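Local coordinates for uncharacterized protein Ta1441 (Thermoplasma acidophilum, PDB 3GAA), which is of unknown function but belongs to the PAC2 family and may act as a proteasome assembly chaperone, at residues A43-V48 with K224-Q229; T187-S190 with P194-G197. One frame throughout, in Å; residues are numbered along the deposited sequence.

Interaction 2 lies at the turn that carries the chain from strand 181-190 into helix 196-210. Interaction 1 comes one helix later, where helix 219-243 meets helix 39-51. In sequence, residues 187-197 fall between the two partners of interaction 1. The two centres are about 12 Å apart. The contacts also touch directly, by plain packing. K224 CG lies 3.9 Å from P196 CG, and D227 packs on P194. The prolines beside D195 thus pack on the helix that supplies L226. Both interactions join secondary-structure elements within the PAC2 fold.

Interaction 1: A43-V48 with K224-Q229; sequences AASYIV and KALDEQ
Packing of helix 39-51 against helix 219-243 brings S45 and the backbone of Y46 up to the side chain of L226. The first helix lies on the body of the domain, where A44 and S45 touch M93 of strand 89-94. The second is the C-terminal helix, part of a predicted coiled coil. The backbones stay well apart here: the closest pair of CA atoms, those of S45 and L226, is 8.1 Å apart. The side chain of L226 bridges about half of that distance.

Both ends of the leucine fork face the serine. L226 CD1 approaches S45 CB to 3.6 Å, and L226 CD2 reaches the same S45 CB at 4.0 Å. L226 CD1 also rests on the Y46 backbone, 4.0 Å from Y46 N. The first torsion of L226 is -81°, which sets CG beside its own backbone N and anti to its carbonyl carbon. From there the fork extends to helix 39-51.

S45 meets the leucine with its methylene carbon. Its first torsion of -61° places OG beside the backbone N. The hydroxyl is used within its own helix, in a hydrogen bond with V41 O. The nearest Y46 side-chain atom, CB, stays 4.8 Å from L226 CD1. The Y46 side chain packs instead on I203 of helix 196-210. L226 also touches L42, one turn before Y46, so it packs on more of helix 39-51 than the serine.

The buried area is small, 94 Å² summed over both sides. No hydrogen bond or salt bridge crosses between the two segments. The contact is therefore van der Waals packing of one leucine on a helix surface, and the S45 hydroxyl already has its hydrogen bond within its own helix.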
loop_
_atom_site.group_PDB
_atom_site.type_symbol
_atom_site.label_atom_id
_atom_site.label_comp_id
_atom_site.label_asym_id
_atom_site.label_seq_id
_atom_site.Cartn_x
_atom_site.Cartn_y
_atom_site.Cartn_z
ATOM N N ALA A 43 -24.221 -6.786 -35.604
ATOM C CA ALA A 43 -23.114 -6.306 -36.456
ATOM C C ALA A 43 -21.771 -6.891 -35.988
ATOM O O ALA A 43 -21.060 -7.472 -36.771
ATOM C CB ALA A 43 -23.059 -4.762 -36.516
ATOM N N ALA A 44 -21.483 -6.754 -34.687
ATOM C CA ALA A 44 -20.242 -7.238 -34.066
ATOM C C ALA A 44 -20.044 -8.636 -34.524
ATOM O O ALA A 44 -19.035 -8.913 -35.161
ATOM C CB ALA A 44 -20.292 -7.221 -32.555
ATOM N N SER A 45 -21.009 -9.514 -34.273
ATOM C CA SER A 45 -20.861 -10.906 -34.694
ATOM C C SER A 45 -20.639 -11.088 -36.157
ATOM O O SER A 45 -19.723 -11.818 -36.548
ATOM C CB SER A 45 -22.069 -11.681 -34.347
ATOM O OG SER A 45 -22.147 -11.605 -32.978
ATOM N N TYR A 46 -21.477 -10.445 -36.960
ATOM C CA TYR A 46 -21.283 -10.510 -38.386
ATOM C C TYR A 46 -19.851 -10.195 -38.739
ATOM O O TYR A 46 -19.228 -10.987 -39.397
ATOM C CB TYR A 46 -22.174 -9.541 -39.117
ATOM C CG TYR A 46 -22.001 -9.636 -40.607
ATOM C CD1 TYR A 46 -21.292 -8.677 -41.295
ATOM C CD2 TYR A 46 -22.531 -10.705 -41.331
ATOM C CE1 TYR A 46 -21.133 -8.757 -42.677
ATOM C CE2 TYR A 46 -22.378 -10.787 -42.701
ATOM C CZ TYR A 46 -21.669 -9.796 -43.365
ATOM O OH TYR A 46 -21.464 -9.831 -44.713
ATOM N N ILE A 47 -19.310 -9.060 -38.291
ATOM C CA ILE A 47 -18.060 -8.641 -38.859
ATOM C C ILE A 47 -16.940 -9.584 -38.357
ATOM O O ILE A 47 -16.045 -9.948 -39.104
ATOM C CB ILE A 47 -17.751 -7.050 -38.782
ATOM C CG1 ILE A 47 -16.609 -6.768 -37.853
ATOM C CG2 ILE A 47 -18.935 -6.068 -38.438
ATOM C CD1 ILE A 47 -15.238 -7.001 -38.531
ATOM N N VAL A 48 -17.028 -10.015 -37.103
ATOM C CA VAL A 48 -16.112 -11.007 -36.521
ATOM C C VAL A 48 -16.040 -12.198 -37.425
ATOM O O VAL A 48 -14.963 -12.621 -37.841
ATOM C CB VAL A 48 -16.600 -11.563 -35.162
ATOM C CG1 VAL A 48 -15.931 -12.869 -34.859
ATOM C CG2 VAL A 48 -16.324 -10.578 -34.000
ATOM N N LYS A 224 -30.053 -13.348 -40.026
ATOM C CA LYS A 224 -31.276 -13.960 -39.536
ATOM C C LYS A 224 -30.933 -15.105 -38.595
ATOM O O LYS A 224 -31.553 -15.271 -37.541
ATOM C CB LYS A 224 -32.122 -14.527 -40.675
ATOM C CG LYS A 224 -32.778 -13.522 -41.638
ATOM C CD LYS A 224 -33.374 -14.274 -42.847
ATOM C CE LYS A 224 -33.280 -13.469 -44.166
ATOM N NZ LYS A 224 -33.396 -14.339 -45.410
ATOM N N ALA A 225 -29.953 -15.908 -38.976
ATOM C CA ALA A 225 -29.548 -17.018 -38.146
ATOM C C ALA A 225 -29.102 -16.490 -36.795
ATOM O O ALA A 225 -29.492 -17.005 -35.803
ATOM C CB ALA A 225 -28.432 -17.837 -38.828
ATOM N N LEU A 226 -28.284 -15.458 -36.761
ATOM C CA LEU A 226 -27.860 -14.840 -35.500
ATOM C C LEU A 226 -29.017 -14.260 -34.727
ATOM O O LEU A 226 -29.097 -14.430 -33.543
ATOM C CB LEU A 226 -26.859 -13.713 -35.759
ATOM C CG LEU A 226 -25.397 -14.093 -36.003
ATOM C CD1 LEU A 226 -24.547 -12.954 -36.675
ATOM C CD2 LEU A 226 -24.851 -14.517 -34.650
ATOM N N ASP A 227 -29.922 -13.576 -35.396
ATOM C CA ASP A 227 -31.098 -13.071 -34.746
ATOM C C ASP A 227 -31.846 -14.133 -33.898
ATOM O O ASP A 227 -32.066 -13.907 -32.701
ATOM C CB ASP A 227 -32.019 -12.449 -35.779
ATOM C CG ASP A 227 -33.136 -11.632 -35.145
ATOM O OD1 ASP A 227 -34.277 -12.174 -35.065
ATOM O OD2 ASP A 227 -32.866 -10.475 -34.707
ATOM N N GLU A 228 -32.215 -15.280 -34.474
ATOM C CA GLU A 228 -32.906 -16.302 -33.687
ATOM C C GLU A 228 -32.085 -16.601 -32.440
ATOM O O GLU A 228 -32.583 -16.533 -31.315
ATOM C CB GLU A 228 -33.151 -17.601 -34.468
ATOM C CG GLU A 228 -33.889 -17.461 -35.878
ATOM C CD GLU A 228 -34.961 -16.263 -36.023
ATOM O OE1 GLU A 228 -34.672 -15.244 -36.766
ATOM O OE2 GLU A 228 -36.091 -16.365 -35.415
ATOM N N GLN A 229 -30.800 -16.872 -32.627
ATOM C CA GLN A 229 -29.910 -17.107 -31.486
ATOM C C GLN A 229 -29.932 -16.007 -30.429
ATOM O O GLN A 229 -30.185 -16.277 -29.275
ATOM C CB GLN A 229 -28.488 -17.326 -31.961
ATOM C CG GLN A 229 -28.322 -18.549 -32.838
ATOM C CD GLN A 229 -26.883 -18.896 -33.005
ATOM O OE1 GLN A 229 -25.991 -18.104 -32.636
ATOM N NE2 GLN A 229 -26.624 -20.085 -33.533
#

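Interaction 2: T187-S190 with P194-G197; sequences TPTS and PDPG
The carboxylate of D195 overlaps the end of strand 181-190, with OD2 set against S190 N and T189 CA. D195 OD2 accepts a hydrogen bond from S190 N at 2.9 Å. The bond is nearly straight, with an N-H...O angle of 167°. The N-H meets the oxygen on its anti side, 21° out of the carboxylate plane. D195 OD2 also lies 3.4 Å from T189 CA and 3.7 Å from S190 CB. The D195 chi1 of -162° turns CG away from its own backbone N and carries the carboxylate across to the strand.

Strand 181-190 is an inner strand of the mixed sheet, pairing through T187 and T189 with strand 121-130. The contact sits where this strand ends and the chain turns into helix 196-210. D195 reaches back to the strand across this connection.

R137, outside both segments, holds the same oxygen: its NH1 forms a salt bridge with D195 OD2 and a hydrogen bond with P188 O. With an alanine here, S190 N would probably lose its acceptor and R137 its carboxylate mate. T189 OG1 stays 4.0 Å from D195 OD2, and the T189 side chain also packs on A198.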
loop_
_atom_site.group_PDB
_atom_site.type_symbol
_atom_site.label_atom_id
_atom_site.label_comp_id
_atom_site.label_asym_id
_atom_site.label_seq_id
_atom_site.Cartn_x
_atom_site.Cartn_y
_atom_site.Cartn_z
ATOM N N THR A 187 -29.060 3.071 -36.391
ATOM C CA THR A 187 -29.940 2.790 -37.501
ATOM C C THR A 187 -31.300 2.337 -36.964
ATOM O O THR A 187 -31.346 1.620 -36.031
ATOM C CB THR A 187 -29.282 1.775 -38.437
ATOM O OG1 THR A 187 -29.874 1.901 -39.725
ATOM C CG2 THR A 187 -29.456 0.344 -37.932
ATOM N N PRO A 188 -32.407 2.806 -37.536
ATOM C CA PRO A 188 -33.684 2.324 -37.043
ATOM C C PRO A 188 -33.816 0.834 -37.281
ATOM O O PRO A 188 -33.461 0.339 -38.343
ATOM C CB PRO A 188 -34.709 3.069 -37.896
ATOM C CG PRO A 188 -33.966 4.026 -38.749
ATOM C CD PRO A 188 -32.552 3.610 -38.766
ATOM N N THR A 189 -34.341 0.119 -36.311
ATOM C CA THR A 189 -34.490 -1.311 -36.462
ATOM C C THR A 189 -35.829 -1.829 -35.864
ATOM O O THR A 189 -36.271 -1.383 -34.804
ATOM C CB THR A 189 -33.163 -2.064 -35.970
ATOM O OG1 THR A 189 -33.469 -3.343 -35.394
ATOM C CG2 THR A 189 -32.364 -1.245 -35.022
ATOM N N SER A 190 -36.487 -2.738 -36.569
ATOM C CA SER A 190 -37.809 -3.232 -36.179
ATOM C C SER A 190 -37.812 -4.019 -34.870
ATOM O O SER A 190 -37.058 -4.972 -34.696
ATOM C CB SER A 190 -38.318 -4.167 -37.290
ATOM O OG SER A 190 -39.492 -4.859 -36.888
ATOM N N PRO A 194 -37.500 -9.920 -37.290
ATOM C CA PRO A 194 -36.029 -9.855 -37.494
ATOM C C PRO A 194 -35.643 -8.863 -38.583
ATOM O O PRO A 194 -36.355 -8.750 -39.562
ATOM C CB PRO A 194 -35.663 -11.275 -37.911
ATOM C CG PRO A 194 -36.843 -12.121 -37.495
ATOM C CD PRO A 194 -38.031 -11.248 -37.614
ATOM N N ASP A 195 -34.536 -8.149 -38.415
ATOM C CA ASP A 195 -34.255 -6.989 -39.261
ATOM C C ASP A 195 -32.807 -6.864 -39.751
ATOM O O ASP A 195 -32.085 -5.965 -39.346
ATOM C CB ASP A 195 -34.657 -5.713 -38.535
ATOM C CG ASP A 195 -34.812 -4.543 -39.486
ATOM O OD1 ASP A 195 -34.657 -4.770 -40.722
ATOM O OD2 ASP A 195 -35.085 -3.401 -39.021
ATOM N N PRO A 196 -32.402 -7.738 -40.675
ATOM C CA PRO A 196 -31.061 -7.745 -41.269
ATOM C C PRO A 196 -30.637 -6.479 -42.004
ATOM O O PRO A 196 -29.461 -6.187 -42.050
ATOM C CB PRO A 196 -31.120 -8.896 -42.266
ATOM C CG PRO A 196 -32.248 -9.701 -41.847
ATOM C CD PRO A 196 -33.249 -8.769 -41.275
ATOM N N GLY A 197 -31.565 -5.734 -42.564
ATOM C CA GLY A 197 -31.232 -4.447 -43.171
ATOM C C GLY A 197 -30.705 -3.422 -42.177
ATOM O O GLY A 197 -30.010 -2.483 -42.578
#